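Local atomic coordinates of fatty acyl CoA synthetase FADD13 (FATTY-ACYL-CoA SYNTHETASE) (Mycobacterium tuberculosis, PDB entry 3R44), a protein that belongs to the fatty acyl-CoA synthetases of the ANL superfamily, enzymes with an AMP-binding domain followed by a smaller C-terminal domain. Residues A[421-435]-A[474-486]. Sequence-based numbering, arbitrary orientation.
Sequences ENVYPAEIESVIIGV and YCGTRLARYKLPK
V431 and R478 run past each other in opposite directions where helix 425-432 meets segment 474-478. R478 CB lies beside both methyls of V431; farther out, a bend at chi2 (148°) brings CD to 3.5 Å from V431 CG1, NE makes a weak hydrogen bond to Y474 OH, and NH1 ends 3.9 Å from V431 CG2. The Y474 ring turns its edge to V431 O, and V435 CG2 lies 3.5 Å from Y474 CD2, oblique to the ring. The axes of 425-432 and 474-478 cross at 119° in the C-terminal domain of this ANL-superfamily enzyme, where I428 and I432 also pack against strands 438-448 and 454-461. Buried C475 SG sits 3.5 Å from I432 CG1, itself buried. The side chains of L479 and I428 cross at about a right angle, L479 CD1 against I428 CG1. Beyond the helices, the carboxylate of E421 stacks over one face of the Y482 ring with the planes 20° apart; K483 CG backs the opposite face. K483 NZ donates to Y482 OH (2.6 Å) and lies 4.0 Å from E427 OE1, beyond salt-bridge range. Through its other oxygen, OE2, E427 accepts a hydrogen bond from Y424 N on the anti side.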
loop_
_atom_site.group_PDB
_atom_site.type_symbol
_atom_site.label_atom_id
_atom_site.label_comp_id
_atom_site.label_asym_id
_atom_site.label_seq_id
_atom_site.Cartn_x
_atom_site.Cartn_y
_atom_site.Cartn_z
ATOM N N GLU A 421 25.217 6.995 11.474
ATOM C CA GLU A 421 24.768 5.724 12.065
ATOM C C GLU A 421 23.246 5.663 12.069
ATOM O O GLU A 421 22.579 6.661 12.381
ATOM C CB GLU A 421 25.224 5.605 13.523
ATOM C CG GLU A 421 26.742 5.760 13.761
ATOM C CD GLU A 421 27.519 4.417 13.784
ATOM O OE1 GLU A 421 27.199 3.494 12.999
ATOM O OE2 GLU A 421 28.462 4.296 14.605
ATOM N N ASN A 422 22.695 4.497 11.770
ATOM C CA ASN A 422 21.246 4.317 11.755
ATOM C C ASN A 422 20.736 4.010 13.142
ATOM O O ASN A 422 21.248 3.121 13.783
ATOM C CB ASN A 422 20.853 3.156 10.845
ATOM C CG ASN A 422 21.032 3.475 9.375
ATOM O OD1 ASN A 422 21.422 4.585 9.010
ATOM N ND2 ASN A 422 20.757 2.500 8.524
ATOM N N VAL A 423 19.699 4.720 13.569
ATOM C CA VAL A 423 19.095 4.537 14.864
ATOM C C VAL A 423 17.596 4.384 14.651
ATOM O O VAL A 423 16.962 5.285 14.049
ATOM C CB VAL A 423 19.357 5.805 15.741
ATOM C CG1 VAL A 423 18.811 5.656 17.069
ATOM C CG2 VAL A 423 20.845 6.080 15.830
ATOM N N TYR A 424 17.008 3.285 15.118
ATOM C CA TYR A 424 15.559 3.168 15.019
ATOM C C TYR A 424 14.910 3.566 16.370
ATOM O O TYR A 424 15.366 3.165 17.465
ATOM C CB TYR A 424 15.039 1.786 14.580
ATOM C CG TYR A 424 15.271 1.366 13.141
ATOM C CD1 TYR A 424 14.287 1.547 12.158
ATOM C CD2 TYR A 424 16.454 0.749 12.785
ATOM C CE1 TYR A 424 14.501 1.095 10.826
ATOM C CE2 TYR A 424 16.695 0.310 11.482
ATOM C CZ TYR A 424 15.715 0.481 10.488
ATOM O OH TYR A 424 15.946 0.028 9.159
ATOM N N PRO A 425 13.835 4.340 16.286
ATOM C CA PRO A 425 13.193 4.879 17.472
ATOM C C PRO A 425 12.729 3.821 18.457
ATOM O O PRO A 425 12.823 4.066 19.650
ATOM C CB PRO A 425 11.972 5.586 16.893
ATOM C CG PRO A 425 12.447 6.085 15.628
ATOM C CD PRO A 425 13.220 4.922 15.084
ATOM N N ALA A 426 12.260 2.660 17.986
ATOM C CA ALA A 426 11.719 1.622 18.873
ATOM C C ALA A 426 12.779 1.108 19.821
ATOM O O ALA A 426 12.474 0.731 20.934
ATOM C CB ALA A 426 11.113 0.419 18.078
ATOM N N GLU A 427 14.035 1.146 19.386
ATOM C CA GLU A 427 15.154 0.648 20.200
ATOM C C GLU A 427 15.262 1.491 21.477
ATOM O O GLU A 427 15.466 0.968 22.577
ATOM C CB GLU A 427 16.465 0.715 19.399
ATOM C CG GLU A 427 16.399 0.035 18.023
ATOM C CD GLU A 427 17.757 0.072 17.270
ATOM O OE1 GLU A 427 18.660 -0.703 17.695
ATOM O OE2 GLU A 427 17.911 0.852 16.275
ATOM N N ILE A 428 15.033 2.785 21.315
ATOM C CA ILE A 428 15.087 3.756 22.413
ATOM C C ILE A 428 13.750 3.733 23.166
ATOM O O ILE A 428 13.709 3.627 24.410
ATOM C CB ILE A 428 15.425 5.167 21.903
ATOM C CG1 ILE A 428 16.792 5.164 21.198
ATOM C CG2 ILE A 428 15.364 6.175 23.065
ATOM C CD1 ILE A 428 17.081 6.463 20.372
ATOM N N GLU A 429 12.654 3.823 22.429
ATOM C CA GLU A 429 11.343 3.810 23.082
ATOM C C GLU A 429 11.146 2.616 24.034
ATOM O O GLU A 429 10.641 2.761 25.160
ATOM C CB GLU A 429 10.240 3.825 22.040
ATOM C CG GLU A 429 10.106 5.113 21.269
ATOM C CD GLU A 429 9.360 4.941 19.965
ATOM O OE1 GLU A 429 9.010 3.778 19.642
ATOM O OE2 GLU A 429 9.092 5.958 19.266
ATOM N N SER A 430 11.553 1.423 23.608
ATOM C CA SER A 430 11.363 0.218 24.438
ATOM C C SER A 430 12.220 0.207 25.708
ATOM O O SER A 430 11.931 -0.548 26.603
ATOM C CB SER A 430 11.618 -1.077 23.652
ATOM O OG SER A 430 12.951 -1.108 23.162
ATOM N N VAL A 431 13.265 1.029 25.775
ATOM C CA VAL A 431 14.093 1.157 26.979
ATOM C C VAL A 431 13.489 2.196 27.945
ATOM O O VAL A 431 13.326 1.953 29.146
ATOM C CB VAL A 431 15.543 1.519 26.582
ATOM C CG1 VAL A 431 16.367 1.894 27.806
ATOM C CG2 VAL A 431 16.186 0.317 25.843
ATOM N N ILE A 432 13.156 3.355 27.388
ATOM C CA ILE A 432 12.602 4.439 28.156
ATOM C C ILE A 432 11.233 4.154 28.745
ATOM O O ILE A 432 10.951 4.613 29.851
ATOM C CB ILE A 432 12.548 5.760 27.288
ATOM C CG1 ILE A 432 13.961 6.133 26.856
ATOM C CG2 ILE A 432 11.861 6.885 28.078
ATOM C CD1 ILE A 432 14.060 7.382 25.972
ATOM N N ILE A 433 10.386 3.408 28.045
ATOM C CA ILE A 433 9.058 3.046 28.583
ATOM C C ILE A 433 9.215 2.277 29.892
ATOM O O ILE A 433 8.322 2.314 30.738
ATOM C CB ILE A 433 8.185 2.249 27.564
ATOM C CG1 ILE A 433 6.692 2.192 27.996
ATOM C CG2 ILE A 433 8.740 0.839 27.369
ATOM C CD1 ILE A 433 5.987 3.548 28.020
ATOM N N GLY A 434 10.360 1.617 30.071
ATOM C CA GLY A 434 10.698 0.950 31.329
ATOM C C GLY A 434 11.022 1.795 32.549
ATOM O O GLY A 434 10.922 1.297 33.692
ATOM N N VAL A 435 11.414 3.050 32.346
ATOM C CA VAL A 435 11.812 3.914 33.444
ATOM C C VAL A 435 10.582 4.147 34.351
ATOM O O VAL A 435 9.507 4.473 33.879
ATOM C CB VAL A 435 12.394 5.273 32.981
ATOM C CG1 VAL A 435 12.606 6.230 34.187
ATOM C CG2 VAL A 435 13.674 5.069 32.216
ATOM N N TYR A 474 20.043 6.193 32.504
ATOM C CA TYR A 474 19.419 4.856 32.450
ATOM C C TYR A 474 19.549 4.181 31.090
ATOM O O TYR A 474 19.909 3.005 31.009
ATOM C CB TYR A 474 17.959 4.921 32.824
ATOM C CG TYR A 474 17.252 3.598 32.813
ATOM C CD1 TYR A 474 17.237 2.799 33.950
ATOM C CD2 TYR A 474 16.598 3.147 31.684
ATOM C CE1 TYR A 474 16.578 1.573 33.956
ATOM C CE2 TYR A 474 15.918 1.943 31.674
ATOM C CZ TYR A 474 15.920 1.152 32.811
ATOM O OH TYR A 474 15.260 -0.052 32.811
ATOM N N CYS A 475 19.266 4.922 30.024
ATOM C CA CYS A 475 19.470 4.437 28.649
ATOM C C CYS A 475 20.906 3.943 28.416
ATOM O O CYS A 475 21.117 2.953 27.725
ATOM C CB CYS A 475 19.205 5.553 27.644
ATOM S SG CYS A 475 17.465 5.740 27.212
ATOM N N GLY A 476 21.875 4.663 28.975
ATOM C CA GLY A 476 23.297 4.323 28.841
ATOM C C GLY A 476 23.661 2.950 29.392
ATOM O O GLY A 476 24.792 2.488 29.235
ATOM N N THR A 477 22.674 2.309 30.018
ATOM C CA THR A 477 22.779 0.989 30.631
ATOM C C THR A 477 22.473 -0.087 29.606
ATOM O O THR A 477 23.037 -1.177 29.640
ATOM C CB THR A 477 21.722 0.824 31.769
ATOM O OG1 THR A 477 22.069 1.640 32.885
ATOM C CG2 THR A 477 21.616 -0.615 32.208
ATOM N N ARG A 478 21.556 0.216 28.699
ATOM C CA ARG A 478 21.030 -0.803 27.799
ATOM C C ARG A 478 21.415 -0.588 26.327
ATOM O O ARG A 478 21.284 -1.502 25.525
ATOM C CB ARG A 478 19.502 -0.872 27.935
ATOM C CG ARG A 478 18.992 -1.411 29.281
ATOM C CD ARG A 478 17.660 -0.762 29.684
ATOM N NE ARG A 478 16.717 -1.719 30.253
ATOM C CZ ARG A 478 16.063 -2.644 29.545
ATOM N NH1 ARG A 478 16.243 -2.751 28.228
ATOM N NH2 ARG A 478 15.236 -3.491 30.157
ATOM N N LEU A 479 21.885 0.606 25.973
ATOM C CA LEU A 479 22.089 0.953 24.570
ATOM C C LEU A 479 23.493 1.426 24.328
ATOM O O LEU A 479 24.067 2.146 25.140
ATOM C CB LEU A 479 21.142 2.079 24.169
ATOM C CG LEU A 479 19.652 1.722 24.154
ATOM C CD1 LEU A 479 18.808 2.963 24.009
ATOM C CD2 LEU A 479 19.316 0.686 23.082
ATOM N N ALA A 480 24.037 1.051 23.185
ATOM C CA ALA A 480 25.269 1.654 22.722
ATOM C C ALA A 480 25.180 3.185 22.840
ATOM O O ALA A 480 24.100 3.785 22.690
ATOM C CB ALA A 480 25.540 1.235 21.283
ATOM N N ARG A 481 26.319 3.805 23.116
ATOM C CA ARG A 481 26.409 5.263 23.290
ATOM C C ARG A 481 25.785 6.065 22.119
ATOM O O ARG A 481 25.060 7.031 22.364
ATOM C CB ARG A 481 27.877 5.672 23.548
ATOM C CG ARG A 481 28.074 6.938 24.375
ATOM N N TYR A 482 26.039 5.672 20.861
ATOM C CA TYR A 482 25.525 6.428 19.694
ATOM C C TYR A 482 24.002 6.367 19.547
ATOM O O TYR A 482 23.423 7.177 18.843
ATOM C CB TYR A 482 26.191 5.999 18.375
ATOM C CG TYR A 482 25.695 4.684 17.786
ATOM C CD1 TYR A 482 24.753 4.670 16.759
ATOM C CD2 TYR A 482 26.162 3.464 18.258
ATOM C CE1 TYR A 482 24.288 3.472 16.219
ATOM C CE2 TYR A 482 25.721 2.258 17.713
ATOM C CZ TYR A 482 24.785 2.270 16.698
ATOM O OH TYR A 482 24.331 1.089 16.157
ATOM N N LYS A 483 23.367 5.415 20.230
ATOM C CA LYS A 483 21.928 5.254 20.230
ATOM C C LYS A 483 21.186 6.018 21.351
ATOM O O LYS A 483 19.978 5.991 21.403
ATOM C CB LYS A 483 21.581 3.779 20.387
ATOM C CG LYS A 483 21.728 2.915 19.153
ATOM C CD LYS A 483 21.190 1.520 19.469
ATOM C CE LYS A 483 21.180 0.638 18.256
ATOM N NZ LYS A 483 22.529 0.309 17.810
ATOM N N LEU A 484 21.904 6.634 22.271
ATOM C CA LEU A 484 21.278 7.376 23.344
ATOM C C LEU A 484 20.557 8.549 22.727
ATOM O O LEU A 484 21.114 9.184 21.831
ATOM C CB LEU A 484 22.322 7.913 24.303
ATOM C CG LEU A 484 23.150 6.811 24.977
ATOM C CD1 LEU A 484 24.113 7.373 25.987
ATOM C CD2 LEU A 484 22.198 5.822 25.604
ATOM N N PRO A 485 19.356 8.884 23.257
ATOM C CA PRO A 485 18.647 10.089 22.827
ATOM C C PRO A 485 19.514 11.292 23.097
ATOM O O PRO A 485 20.182 11.327 24.151
ATOM C CB PRO A 485 17.393 10.119 23.721
ATOM C CG PRO A 485 17.671 9.263 24.833
ATOM C CD PRO A 485 18.754 8.298 24.469
ATOM N N LYS A 486 19.591 12.214 22.137
ATOM C CA LYS A 486 20.407 13.410 22.322
ATOM C C LYS A 486 19.607 14.584 22.884
ATOM O O LYS A 486 20.178 15.571 23.302
ATOM C CB LYS A 486 21.210 13.786 21.055
ATOM C CG LYS A 486 22.407 12.830 20.780
ATOM C CD LYS A 486 23.290 13.247 19.570
ATOM C CE LYS A 486 24.136 12.093 19.011
ATOM N NZ LYS A 486 25.348 11.786 19.834
#